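Ribosomal silencing factor RsfS (Bacillus halodurans, PDB 2O5A) probably silences ribosomes by binding ribosomal protein uL14 on the large subunit, which keeps the two ribosomal subunits from joining and so represses translation. Local coordinates at residues His41-Lys46 / Phe90-Arg95; Ile66-Gly71 / Leu79-Asp84; Phe36-His41 / Val85-Phe90. All blocks are in the same frame, centred on the assembly; numbering follows the deposited sequence.

The three interactions lie in one mixed sheet. Interactions 1 and 3 both use parallel strands 36-42 and 85-91, and share H41 and F90; interaction 1 takes in what follows the strand ends. The two centres are about 13 Å apart. Interaction 2 is the hairpin next to strand 85-91, with its centre about 10 Å from that of interaction 3. There I80 N probably bonds V87 O at 2.9 Å, and D84 O probably bonds F36 N at 3.2 Å. Interactions 1 and 2 do not touch, but both reach the second subunit. E45 of interaction 1 binds manganese; the F36 side chain of interaction 3 lies about 8 Å from a different manganese ion.

Interaction 1 of 3, residues His41-Lys46 / Phe90-Arg95; sequences HGNSEK and FHKDER. With MN (manganese (II) ion), chain C.
H91 and E45 meet because the H91 ring swings anti to its backbone N (chi1 178°) and comes beside the start of the helix that E45 opens. H91 CD2 lies 3.6 Å from CG of E45. Backbone N of E45 stands at the rim of the ring, near its plane, 3.5 Å from CD2. The E45 carboxylate is turned steeply against this ring, with planes 78° apart. Beyond CG the E45 chain is extended, which carries the carboxylate outward to the manganese ion. OE1 binds the metal at 2.0 Å and also accepts a hydrogen bond from R76, so this oxygen has two partners. OE2 of E45 is farther from the metal, at 2.6 Å.

H41 meets K92 in another way. Its CG sits between the backbone N and the carbonyl carbon (chi1 77°). This turns one ring face to K92, whose CB lies 4.2 Å from the H41 ring centroid in a CH-pi contact. N43 crosses the K92 chain further out, with OD1 3.9 Å from CD. NZ of K92 instead turns to its neighbour D93 in a salt bridge, 3.2 Å to OD2, whose hydrogen bonds are weak.

The backbones are joined by K92 N donating to G42 O at 2.7 Å, nearly along the C=O axis. G42 N also donates to F90 O, though the place of that oxygen is doubtful. H91 to E94 then form a type I turn, and S44 caps the new helix through OG to the backbone N of Q47.

This is the carboxyl end of a parallel strand pair in an alpha/beta fold. One strand passes through an N-cap into helix 45-61, and the other leaves the sheet in a turn.

Interaction 2 of 3, residues Ile66-Gly71 / Leu79-Asp84; sequences IKRLEG and LIDLGD
D81 OD2 accepts two bonds from R68, which comes side-on. NE is 3.0 Å from OD2 and meets the anti lone pair of that oxygen. NH2 is 3.1 Å from OD2 and approaches from above the carboxylate plane. The oxygen lies in the guanidinium plane, but the two flat groups are 65° apart. L79 CD2 sits over the centre of the guanidinium face, 4.1 Å from CZ of R68. K102 of the second subunit packs on R68, E70 and L79. An alanine in place of R68 would probably leave the D81 carboxylate without its charged mate and open a gap over L79.

The other D81 oxygen, OD1, takes the N-H of G83 at 3.0 Å and closes an Asx turn. D81 is paired with both K67 and R68, a classic beta bulge. K67 N donates to D81 O at 2.7 Å, while the bond from R68 N is weak. Beyond the bulge the antiparallel pairing is regular, with E70 N and L79 O 3.0 Å apart.

At the loop ends, I66 CG1 lies 3.9 Å from L82 CD2, and both side chains reach helix 45-61. Strand 77-81 lies between strand 85-91 and strand 68-70, outermost on this side.

Interaction 3 of 3, residues Phe36-His41 / Val85-Phe90; sequences FFLICH and VVVHVF
L38 and V87 sit side by side in the pair of parallel strands at the middle of the mixed alpha/beta sheet. The strand directions differ by 15°. The backbone bonds alternate in the parallel manner: L38 N gives to V86 O at 2.8 Å, and H88 N gives to L38 O at 2.6 Å.

The face with F36, L38, C40, V85, V87 and V89 is wholly buried under helices 4-16 and 45-61. F36 CB touches V85 CG2 at 3.7 Å, and L38 CB touches V87 CG2 at 4.1 Å. C40 SG reaches V89 CG2 at 3.9 Å.

The opposite face, with F37, I39, V86, H88 and F90, is met largely by aromatic residues. W104 meets the F37 ring edge-to-face, and W77 stacks on F90. This side reaches partial exposure at F37, though its side chains touch as closely. F37 runs beside V86, with CE1 3.6 Å from V86 CB. I39 CG2 touches F90 CE1 at 3.9 Å. The F37 and H88 rings meet obliquely, their planes 49° apart, and H88 CE1 lies over one face of the F37 ring, toward its rim, 4.1 Å from F37 CD2.

Interaction 1 of 3, residues His41-Lys46 / Phe90-Arg95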
loop_
_atom_site.group_PDB
_atom_site.type_symbol
_atom_site.label_atom_id
_atom_site.label_comp_id
_atom_site.label_asym_id
_atom_site.label_seq_id
_atom_site.Cartn_x
_atom_site.Cartn_y
_atom_site.Cartn_z
ATOM N N HIS A 41 -11.695 -7.714 5.923
ATOM C CA HIS A 41 -10.853 -8.418 6.869
ATOM C C HIS A 41 -11.557 -9.580 7.548
ATOM O O HIS A 41 -12.786 -9.670 7.553
ATOM C CB HIS A 41 -10.337 -7.443 7.930
ATOM C CG HIS A 41 -11.350 -7.083 8.970
ATOM N ND1 HIS A 41 -11.925 -8.018 9.805
ATOM C CD2 HIS A 41 -11.894 -5.890 9.313
ATOM C CE1 HIS A 41 -12.772 -7.416 10.616
ATOM N NE2 HIS A 41 -12.774 -6.128 10.341
ATOM N N GLY A 42 -10.751 -10.468 8.116
ATOM C CA GLY A 42 -11.272 -11.620 8.830
ATOM C C GLY A 42 -10.882 -11.451 10.283
ATOM O O GLY A 42 -9.975 -10.678 10.590
ATOM N N ASN A 43 -11.554 -12.164 11.180
ATOM C CA ASN A 43 -11.259 -12.050 12.603
ATOM C C ASN A 43 -10.261 -13.094 13.092
ATOM O O ASN A 43 -9.883 -13.102 14.263
ATOM C CB ASN A 43 -12.551 -12.142 13.411
ATOM C CG ASN A 43 -13.561 -11.085 13.007
ATOM O OD1 ASN A 43 -13.219 -9.914 12.853
ATOM N ND2 ASN A 43 -14.811 -11.496 12.832
ATOM N N SER A 44 -9.843 -13.974 12.191
ATOM C CA SER A 44 -8.879 -15.018 12.521
ATOM C C SER A 44 -8.200 -15.433 11.226
ATOM O O SER A 44 -8.709 -15.162 10.141
ATOM C CB SER A 44 -9.578 -16.228 13.142
ATOM O OG SER A 44 -10.331 -16.940 12.175
ATOM N N GLU A 45 -7.053 -16.092 11.335
ATOM C CA GLU A 45 -6.332 -16.522 10.147
ATOM C C GLU A 45 -7.124 -17.568 9.374
ATOM O O GLU A 45 -6.954 -17.711 8.162
ATOM C CB GLU A 45 -4.952 -17.051 10.537
ATOM C CG GLU A 45 -3.990 -15.924 10.885
ATOM C CD GLU A 45 -2.641 -16.405 11.361
ATOM O OE1 GLU A 45 -1.853 -15.554 11.821
ATOM O OE2 GLU A 45 -2.367 -17.620 11.277
ATOM N N LYS A 46 -7.999 -18.287 10.071
ATOM C CA LYS A 46 -8.828 -19.300 9.421
ATOM C C LYS A 46 -9.931 -18.617 8.622
ATOM O O LYS A 46 -10.305 -19.080 7.544
ATOM C CB LYS A 46 -9.469 -20.230 10.456
ATOM C CG LYS A 46 -10.441 -21.234 9.840
ATOM C CD LYS A 46 -11.263 -21.944 10.897
ATOM C CE LYS A 46 -12.238 -22.925 10.266
ATOM N NZ LYS A 46 -13.093 -23.591 11.286
ATOM N N PHE A 90 -7.471 -8.683 4.819
ATOM C CA PHE A 90 -6.622 -8.532 5.990
ATOM C C PHE A 90 -7.141 -9.278 7.208
ATOM O O PHE A 90 -8.309 -9.659 7.277
ATOM C CB PHE A 90 -6.487 -7.059 6.388
ATOM C CG PHE A 90 -5.774 -6.209 5.383
ATOM C CD1 PHE A 90 -6.429 -5.759 4.243
ATOM C CD2 PHE A 90 -4.453 -5.832 5.592
ATOM C CE1 PHE A 90 -5.779 -4.942 3.326
ATOM C CE2 PHE A 90 -3.793 -5.017 4.682
ATOM C CZ PHE A 90 -4.457 -4.568 3.547
ATOM N N HIS A 91 -6.246 -9.477 8.166
ATOM C CA HIS A 91 -6.587 -10.115 9.427
ATOM C C HIS A 91 -6.878 -8.901 10.302
ATOM O O HIS A 91 -6.106 -7.942 10.302
ATOM C CB HIS A 91 -5.390 -10.903 9.969
ATOM C CG HIS A 91 -5.641 -11.552 11.294
ATOM N ND1 HIS A 91 -5.818 -10.831 12.456
ATOM C CD2 HIS A 91 -5.742 -12.857 11.644
ATOM C CE1 HIS A 91 -6.014 -11.664 13.463
ATOM N NE2 HIS A 91 -5.975 -12.896 12.998
ATOM N N LYS A 92 -7.987 -8.932 11.029
ATOM C CA LYS A 92 -8.370 -7.800 11.867
ATOM C C LYS A 92 -7.215 -7.190 12.666
ATOM O O LYS A 92 -7.264 -6.015 13.028
ATOM C CB LYS A 92 -9.503 -8.206 12.818
ATOM C CG LYS A 92 -9.057 -8.554 14.227
ATOM C CD LYS A 92 -10.247 -8.908 15.101
ATOM C CE LYS A 92 -9.924 -8.711 16.571
ATOM N NZ LYS A 92 -8.770 -9.543 17.006
ATOM N N ASP A 93 -6.179 -7.982 12.933
ATOM C CA ASP A 93 -5.030 -7.495 13.694
ATOM C C ASP A 93 -3.856 -7.008 12.850
ATOM O O ASP A 93 -2.825 -6.612 13.394
ATOM C CB ASP A 93 -4.532 -8.577 14.659
ATOM C CG ASP A 93 -5.496 -8.838 15.799
ATOM O OD1 ASP A 93 -6.066 -7.862 16.331
ATOM O OD2 ASP A 93 -5.676 -10.017 16.171
ATOM N N GLU A 94 -4.000 -7.034 11.528
ATOM C CA GLU A 94 -2.925 -6.584 10.646
ATOM C C GLU A 94 -2.786 -5.065 10.715
ATOM O O GLU A 94 -3.764 -4.338 10.550
ATOM C CB GLU A 94 -3.203 -7.019 9.203
ATOM C CG GLU A 94 -2.007 -6.878 8.268
ATOM C CD GLU A 94 -0.795 -7.657 8.749
ATOM O OE1 GLU A 94 0.244 -7.639 8.056
ATOM O OE2 GLU A 94 -0.884 -8.286 9.821
ATOM N N ARG A 95 -1.566 -4.590 10.956
ATOM C CA ARG A 95 -1.308 -3.156 11.063
ATOM C C ARG A 95 -1.426 -2.377 9.756
ATOM O O ARG A 95 -1.972 -1.274 9.738
ATOM C CB ARG A 95 0.073 -2.904 11.679
ATOM C CG ARG A 95 0.185 -3.320 13.138
ATOM C CD ARG A 95 1.370 -2.648 13.818
ATOM N NE ARG A 95 2.652 -3.147 13.333
ATOM C CZ ARG A 95 3.832 -2.689 13.740
ATOM N NH1 ARG A 95 3.895 -1.717 14.640
ATOM N NH2 ARG A 95 4.951 -3.206 13.255
HETATM MN MN MN C . -0.116 -16.508 12.105
#

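Interaction 2 of 3, residues Ile66-Gly71 / Leu79-Asp84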
loop_
_atom_site.group_PDB
_atom_site.type_symbol
_atom_site.label_atom_id
_atom_site.label_comp_id
_atom_site.label_asym_id
_atom_site.label_seq_id
_atom_site.Cartn_x
_atom_site.Cartn_y
_atom_site.Cartn_z
ATOM N N ILE A 66 -6.727 -15.688 -12.211
ATOM C CA ILE A 66 -6.155 -15.079 -11.017
ATOM C C ILE A 66 -4.700 -14.772 -11.338
ATOM O O ILE A 66 -3.882 -15.679 -11.501
ATOM C CB ILE A 66 -6.216 -16.025 -9.795
ATOM C CG1 ILE A 66 -7.673 -16.331 -9.440
ATOM C CG2 ILE A 66 -5.526 -15.382 -8.599
ATOM C CD1 ILE A 66 -7.840 -17.315 -8.303
ATOM N N LYS A 67 -4.387 -13.486 -11.436
ATOM C CA LYS A 67 -3.037 -13.054 -11.759
ATOM C C LYS A 67 -2.079 -13.205 -10.586
ATOM O O LYS A 67 -0.925 -13.599 -10.765
ATOM C CB LYS A 67 -3.069 -11.602 -12.240
ATOM C CG LYS A 67 -4.039 -11.386 -13.389
ATOM C CD LYS A 67 -3.765 -10.093 -14.130
ATOM C CE LYS A 67 -4.567 -10.045 -15.419
ATOM N NZ LYS A 67 -4.095 -8.971 -16.332
ATOM N N ARG A 68 -2.561 -12.898 -9.387
ATOM C CA ARG A 68 -1.737 -13.009 -8.192
ATOM C C ARG A 68 -2.513 -13.474 -6.968
ATOM O O ARG A 68 -3.725 -13.293 -6.871
ATOM C CB ARG A 68 -1.074 -11.667 -7.868
ATOM C CG ARG A 68 0.136 -11.321 -8.719
ATOM C CD ARG A 68 0.808 -10.068 -8.182
ATOM N NE ARG A 68 -0.037 -8.885 -8.335
ATOM C CZ ARG A 68 0.091 -7.777 -7.612
ATOM N NH1 ARG A 68 1.027 -7.694 -6.676
ATOM N NH2 ARG A 68 -0.716 -6.748 -7.827
ATOM N N LEU A 69 -1.783 -14.078 -6.040
ATOM C CA LEU A 69 -2.336 -14.564 -4.785
ATOM C C LEU A 69 -1.138 -14.695 -3.860
ATOM O O LEU A 69 -0.312 -15.595 -4.017
ATOM C CB LEU A 69 -3.026 -15.916 -4.978
ATOM C CG LEU A 69 -3.787 -16.425 -3.750
ATOM C CD1 LEU A 69 -4.980 -17.257 -4.190
ATOM C CD2 LEU A 69 -2.854 -17.224 -2.859
ATOM N N GLU A 70 -1.040 -13.778 -2.901
ATOM C CA GLU A 70 0.088 -13.773 -1.984
ATOM C C GLU A 70 -0.325 -13.610 -0.525
ATOM O O GLU A 70 -1.298 -12.923 -0.213
ATOM C CB GLU A 70 1.050 -12.649 -2.381
ATOM C CG GLU A 70 1.438 -12.680 -3.857
ATOM C CD GLU A 70 2.370 -11.553 -4.249
ATOM O OE1 GLU A 70 2.639 -11.397 -5.458
ATOM O OE2 GLU A 70 2.841 -10.827 -3.350
ATOM N N GLY A 71 0.426 -14.257 0.361
ATOM C CA GLY A 71 0.147 -14.175 1.782
ATOM C C GLY A 71 -0.979 -15.067 2.265
ATOM O O GLY A 71 -1.504 -14.862 3.360
ATOM N N LEU A 79 -3.490 -11.123 -0.826
ATOM C CA LEU A 79 -3.777 -10.310 -1.998
ATOM C C LEU A 79 -4.179 -11.223 -3.148
ATOM O O LEU A 79 -3.423 -12.113 -3.538
ATOM C CB LEU A 79 -2.544 -9.479 -2.380
ATOM C CG LEU A 79 -2.666 -8.461 -3.521
ATOM C CD1 LEU A 79 -1.522 -7.466 -3.434
ATOM C CD2 LEU A 79 -2.668 -9.169 -4.867
ATOM N N ILE A 80 -5.379 -11.008 -3.674
ATOM C CA ILE A 80 -5.885 -11.804 -4.782
ATOM C C ILE A 80 -6.064 -10.894 -5.986
ATOM O O ILE A 80 -6.997 -10.091 -6.030
ATOM C CB ILE A 80 -7.246 -12.440 -4.439
ATOM C CG1 ILE A 80 -7.136 -13.232 -3.137
ATOM C CG2 ILE A 80 -7.694 -13.358 -5.568
ATOM C CD1 ILE A 80 -6.990 -12.372 -1.903
ATOM N N ASP A 81 -5.166 -11.012 -6.955
ATOM C CA ASP A 81 -5.227 -10.189 -8.155
ATOM C C ASP A 81 -6.132 -10.840 -9.198
ATOM O O ASP A 81 -5.786 -11.870 -9.777
ATOM C CB ASP A 81 -3.828 -10.007 -8.741
ATOM C CG ASP A 81 -3.734 -8.812 -9.668
ATOM O OD1 ASP A 81 -4.770 -8.431 -10.255
ATOM O OD2 ASP A 81 -2.623 -8.261 -9.818
ATOM N N LEU A 82 -7.291 -10.232 -9.437
ATOM C CA LEU A 82 -8.239 -10.756 -10.412
ATOM C C LEU A 82 -8.216 -9.936 -11.699
ATOM O O LEU A 82 -9.074 -10.102 -12.567
ATOM C CB LEU A 82 -9.655 -10.755 -9.831
ATOM C CG LEU A 82 -9.879 -11.564 -8.549
ATOM C CD1 LEU A 82 -11.307 -11.354 -8.064
ATOM C CD2 LEU A 82 -9.614 -13.040 -8.807
ATOM N N GLY A 83 -7.229 -9.053 -11.816
ATOM C CA GLY A 83 -7.118 -8.222 -12.999
ATOM C C GLY A 83 -7.644 -6.818 -12.777
ATOM O O GLY A 83 -7.011 -6.007 -12.097
ATOM N N ASP A 84 -8.803 -6.527 -13.351
ATOM C CA ASP A 84 -9.417 -5.215 -13.211
ATOM C C ASP A 84 -9.744 -4.930 -11.751
ATOM O O ASP A 84 -9.897 -3.775 -11.350
ATOM C CB ASP A 84 -10.691 -5.146 -14.043
ATOM C CG ASP A 84 -10.427 -5.299 -15.529
ATOM O OD1 ASP A 84 -9.632 -4.508 -16.076
ATOM O OD2 ASP A 84 -11.019 -6.209 -16.149
#

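Interaction 3 of 3, residues Phe36-His41 / Val85-Phe90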
loop_
_atom_site.group_PDB
_atom_site.type_symbol
_atom_site.label_atom_id
_atom_site.label_comp_id
_atom_site.label_asym_id
_atom_site.label_seq_id
_atom_site.Cartn_x
_atom_site.Cartn_y
_atom_site.Cartn_z
ATOM N N PHE A 36 -10.517 -1.186 -9.615
ATOM C CA PHE A 36 -11.097 -1.336 -8.285
ATOM C C PHE A 36 -10.208 -2.156 -7.355
ATOM O O PHE A 36 -9.560 -3.120 -7.772
ATOM C CB PHE A 36 -12.472 -2.006 -8.365
ATOM C CG PHE A 36 -13.528 -1.182 -9.051
ATOM C CD1 PHE A 36 -13.886 0.070 -8.559
ATOM C CD2 PHE A 36 -14.191 -1.673 -10.171
ATOM C CE1 PHE A 36 -14.896 0.816 -9.170
ATOM C CE2 PHE A 36 -15.202 -0.937 -10.787
ATOM C CZ PHE A 36 -15.553 0.311 -10.287
ATOM N N PHE A 37 -10.191 -1.755 -6.090
ATOM C CA PHE A 37 -9.433 -2.427 -5.040
ATOM C C PHE A 37 -10.461 -2.733 -3.959
ATOM O O PHE A 37 -11.047 -1.817 -3.382
ATOM C CB PHE A 37 -8.351 -1.501 -4.477
ATOM C CG PHE A 37 -7.015 -1.596 -5.182
ATOM C CD1 PHE A 37 -6.890 -2.210 -6.429
ATOM C CD2 PHE A 37 -5.881 -1.055 -4.588
ATOM C CE1 PHE A 37 -5.648 -2.272 -7.072
ATOM C CE2 PHE A 37 -4.641 -1.112 -5.220
ATOM C CZ PHE A 37 -4.522 -1.724 -6.462
ATOM N N LEU A 38 -10.693 -4.015 -3.694
ATOM C CA LEU A 38 -11.675 -4.409 -2.687
ATOM C C LEU A 38 -10.999 -4.795 -1.373
ATOM O O LEU A 38 -10.158 -5.695 -1.341
ATOM C CB LEU A 38 -12.512 -5.583 -3.209
ATOM C CG LEU A 38 -13.695 -6.068 -2.360
ATOM C CD1 LEU A 38 -14.748 -4.972 -2.253
ATOM C CD2 LEU A 38 -14.293 -7.315 -2.995
ATOM N N ILE A 39 -11.378 -4.110 -0.295
ATOM C CA ILE A 39 -10.817 -4.356 1.027
ATOM C C ILE A 39 -11.812 -4.898 2.042
ATOM O O ILE A 39 -12.995 -4.546 2.043
ATOM C CB ILE A 39 -10.173 -3.085 1.581
ATOM C CG1 ILE A 39 -9.410 -2.419 0.434
ATOM C CG2 ILE A 39 -9.303 -3.414 2.797
ATOM C CD1 ILE A 39 -8.720 -1.162 0.751
ATOM N N CYS A 40 -11.306 -5.767 2.902
ATOM C CA CYS A 40 -12.099 -6.389 3.944
ATOM C C CYS A 40 -11.149 -7.111 4.876
ATOM O O CYS A 40 -9.936 -7.126 4.652
ATOM C CB CYS A 40 -13.090 -7.375 3.333
ATOM S SG CYS A 40 -12.313 -8.747 2.451
ATOM N N HIS A 41 -11.695 -7.714 5.923
ATOM C CA HIS A 41 -10.853 -8.418 6.869
ATOM C C HIS A 41 -11.557 -9.580 7.548
ATOM O O HIS A 41 -12.786 -9.670 7.553
ATOM C CB HIS A 41 -10.337 -7.443 7.930
ATOM C CG HIS A 41 -11.350 -7.083 8.970
ATOM N ND1 HIS A 41 -11.925 -8.018 9.805
ATOM C CD2 HIS A 41 -11.894 -5.890 9.313
ATOM C CE1 HIS A 41 -12.772 -7.416 10.616
ATOM N NE2 HIS A 41 -12.774 -6.128 10.341
ATOM N N VAL A 85 -9.855 -5.994 -10.962
ATOM C CA VAL A 85 -10.148 -5.874 -9.540
ATOM C C VAL A 85 -9.092 -6.615 -8.731
ATOM O O VAL A 85 -8.677 -7.719 -9.088
ATOM C CB VAL A 85 -11.540 -6.458 -9.184
ATOM C CG1 VAL A 85 -11.647 -6.682 -7.678
ATOM C CG2 VAL A 85 -12.634 -5.508 -9.644
ATOM N N VAL A 86 -8.653 -5.991 -7.646
ATOM C CA VAL A 86 -7.658 -6.584 -6.765
ATOM C C VAL A 86 -8.235 -6.590 -5.360
ATOM O O VAL A 86 -8.561 -5.538 -4.812
ATOM C CB VAL A 86 -6.350 -5.771 -6.771
ATOM C CG1 VAL A 86 -5.389 -6.322 -5.729
ATOM C CG2 VAL A 86 -5.719 -5.819 -8.149
ATOM N N VAL A 87 -8.365 -7.777 -4.782
ATOM C CA VAL A 87 -8.924 -7.905 -3.445
ATOM C C VAL A 87 -7.853 -8.027 -2.369
ATOM O O VAL A 87 -6.857 -8.732 -2.539
ATOM C CB VAL A 87 -9.851 -9.136 -3.346
ATOM C CG1 VAL A 87 -10.572 -9.144 -2.003
ATOM C CG2 VAL A 87 -10.849 -9.127 -4.491
ATOM N N HIS A 88 -8.073 -7.327 -1.260
ATOM C CA HIS A 88 -7.158 -7.353 -0.127
ATOM C C HIS A 88 -7.900 -7.862 1.101
ATOM O O HIS A 88 -8.778 -7.183 1.632
ATOM C CB HIS A 88 -6.609 -5.954 0.166
ATOM C CG HIS A 88 -5.648 -5.451 -0.869
ATOM N ND1 HIS A 88 -6.057 -4.988 -2.099
ATOM C CD2 HIS A 88 -4.301 -5.334 -0.849
ATOM C CE1 HIS A 88 -5.001 -4.605 -2.797
ATOM N NE2 HIS A 88 -3.920 -4.807 -2.059
ATOM N N VAL A 89 -7.548 -9.062 1.547
ATOM C CA VAL A 89 -8.185 -9.654 2.714
ATOM C C VAL A 89 -7.223 -9.606 3.895
ATOM O O VAL A 89 -6.274 -10.386 3.967
ATOM C CB VAL A 89 -8.583 -11.126 2.448
ATOM C CG1 VAL A 89 -9.293 -11.702 3.664
ATOM C CG2 VAL A 89 -9.483 -11.206 1.223
ATOM N N PHE A 90 -7.471 -8.683 4.819
ATOM C CA PHE A 90 -6.622 -8.532 5.990
ATOM C C PHE A 90 -7.141 -9.278 7.208
ATOM O O PHE A 90 -8.309 -9.659 7.277
ATOM C CB PHE A 90 -6.487 -7.059 6.388
ATOM C CG PHE A 90 -5.774 -6.209 5.383
ATOM C CD1 PHE A 90 -6.429 -5.759 4.243
ATOM C CD2 PHE A 90 -4.453 -5.832 5.592
ATOM C CE1 PHE A 90 -5.779 -4.942 3.326
ATOM C CE2 PHE A 90 -3.793 -5.017 4.682
ATOM C CZ PHE A 90 -4.457 -4.568 3.547
#